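Local coordinates for protein alpha-galactosidase (Thermus thermophilus, PDB 6LCJ) that probably hydrolyses terminal alpha-galactosidic bonds, as expected of an alpha-galactosidase, and assembles as a hexamer, at residues Gly356-Pro361 with Thr376-Arg381. Sequence-based numbering, arbitrary orientation.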
loop_
_atom_site.group_PDB
_atom_site.type_symbol
_atom_site.label_atom_id
_atom_site.label_comp_id
_atom_site.label_asym_id
_atom_site.label_seq_id
_atom_site.Cartn_x
_atom_site.Cartn_y
_atom_site.Cartn_z
ATOM N N GLY E 356 2.030 26.216 31.248
ATOM C CA GLY E 356 2.900 25.897 30.145
ATOM C C GLY E 356 3.745 24.659 30.371
ATOM O O GLY E 356 3.841 24.116 31.482
ATOM N N PRO E 357 4.380 24.194 29.293
ATOM C CA PRO E 357 5.434 23.183 29.419
ATOM C C PRO E 357 6.436 23.527 30.499
ATOM O O PRO E 357 6.592 24.691 30.888
ATOM C CB PRO E 357 6.101 23.204 28.040
ATOM C CG PRO E 357 5.067 23.725 27.121
ATOM C CD PRO E 357 4.259 24.703 27.914
ATOM N N ASP E 358 7.107 22.503 31.004
ATOM C CA ASP E 358 8.221 22.706 31.914
ATOM C C ASP E 358 9.229 23.690 31.333
ATOM O O ASP E 358 9.578 23.633 30.147
ATOM C CB ASP E 358 8.922 21.377 32.172
ATOM C CG ASP E 358 8.122 20.459 33.033
ATOM O OD1 ASP E 358 7.007 20.851 33.483
ATOM O OD2 ASP E 358 8.627 19.338 33.263
ATOM N N VAL E 359 9.727 24.574 32.182
ATOM C CA VAL E 359 10.962 25.248 31.829
ATOM C C VAL E 359 12.069 24.207 31.855
ATOM O O VAL E 359 11.894 23.086 32.339
ATOM C CB VAL E 359 11.283 26.424 32.769
ATOM C CG1 VAL E 359 10.230 27.520 32.621
ATOM C CG2 VAL E 359 11.394 25.928 34.205
ATOM N N ALA E 360 13.208 24.564 31.310
ATOM C CA ALA E 360 14.391 23.721 31.343
ATOM C C ALA E 360 15.570 24.669 31.352
ATOM O O ALA E 360 15.405 25.870 31.092
ATOM C CB ALA E 360 14.431 22.768 30.137
ATOM N N PRO E 361 16.795 24.173 31.657
ATOM C CA PRO E 361 17.967 25.054 31.646
ATOM C C PRO E 361 18.511 25.301 30.235
ATOM O O PRO E 361 19.715 25.246 29.995
ATOM C CB PRO E 361 18.964 24.309 32.540
ATOM C CG PRO E 361 18.528 22.880 32.560
ATOM C CD PRO E 361 17.172 22.770 31.916
ATOM N N THR E 376 5.487 20.699 23.462
ATOM C CA THR E 376 5.082 20.544 24.850
ATOM C C THR E 376 6.208 20.036 25.739
ATOM O O THR E 376 5.994 19.850 26.944
ATOM C CB THR E 376 3.870 19.591 24.976
ATOM O OG1 THR E 376 4.304 18.229 24.870
ATOM C CG2 THR E 376 2.802 19.879 23.922
ATOM N N GLY E 377 7.400 19.816 25.190
ATOM C CA GLY E 377 8.502 19.316 25.974
ATOM C C GLY E 377 9.186 20.429 26.736
ATOM O O GLY E 377 9.012 21.616 26.436
ATOM N N PRO E 378 9.996 20.059 27.731
ATOM C CA PRO E 378 10.714 21.064 28.528
ATOM C C PRO E 378 11.549 22.004 27.672
ATOM O O PRO E 378 12.213 21.591 26.714
ATOM C CB PRO E 378 11.601 20.222 29.449
ATOM C CG PRO E 378 10.909 18.893 29.523
ATOM C CD PRO E 378 10.257 18.686 28.190
ATOM N N GLY E 379 11.525 23.285 28.051
ATOM C CA GLY E 379 12.281 24.311 27.363
ATOM C C GLY E 379 11.703 25.676 27.653
ATOM O O GLY E 379 10.478 25.829 27.708
ATOM N N LEU E 380 12.565 26.674 27.857
ATOM C CA LEU E 380 12.070 27.987 28.251
ATOM C C LEU E 380 11.152 28.575 27.186
ATOM O O LEU E 380 10.108 29.157 27.501
ATOM C CB LEU E 380 13.240 28.926 28.537
ATOM C CG LEU E 380 12.779 30.309 28.995
ATOM C CD1 LEU E 380 11.869 30.172 30.216
ATOM C CD2 LEU E 380 13.964 31.220 29.280
ATOM N N ARG E 381 11.522 28.433 25.920
ATOM C CA ARG E 381 10.703 28.999 24.857
ATOM C C ARG E 381 9.324 28.359 24.820
ATOM O O ARG E 381 8.312 29.061 24.723
ATOM C CB ARG E 381 11.390 28.823 23.519
ATOM C CG ARG E 381 10.625 29.447 22.432
ATOM C CD ARG E 381 10.699 28.625 21.197
ATOM N NE ARG E 381 10.654 29.454 20.003
ATOM C CZ ARG E 381 11.011 29.031 18.799
ATOM N NH1 ARG E 381 11.441 27.782 18.633
ATOM N NH2 ARG E 381 10.934 29.851 17.761
HETATM O O HOH W 1 6.946 19.661 29.753
#
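In the TIM barrel of this GH36-family enzyme, the loop leaving strand 352-354 runs beside the turn that leads into helix 380-388. One direct hydrogen bond joins the two backbones: N of Gly379, the N-cap residue of that helix, donates to Asp358 O at 2.9 Å, lying in the carbonyl plane with a nearly straight N-H...O angle of 163°. The same oxygen takes a CA-H...O contact from Pro378 CA at 3.2 Å. A water extends the link, accepting from Asp358 N and donating to Thr376 O. Asp358 leaves its backbone with CB resting 4.0 Å from Pro378 CB; CG then turns beside the backbone N, anti to the carbonyl carbon (chi1 -72°), and at the tip OD1 forms a salt bridge with Arg354. Pro378 CB also meets the methyl of Ala360; Ala360 CB rests against the Gly379 backbone, 3.6 Å from Gly379 N. At the start of the loop, Pro357 CB sits against the carbonyl oxygens of Thr376 and Gly377, 3.5 Å from Thr376 O, while Pro357 CG meets Thr376 CA. Helix 415-428 packs on Val359 and Leu380, which lie side by side and point the same way, Val359 CG1 touching Leu380 CD1 at 3.9 Å.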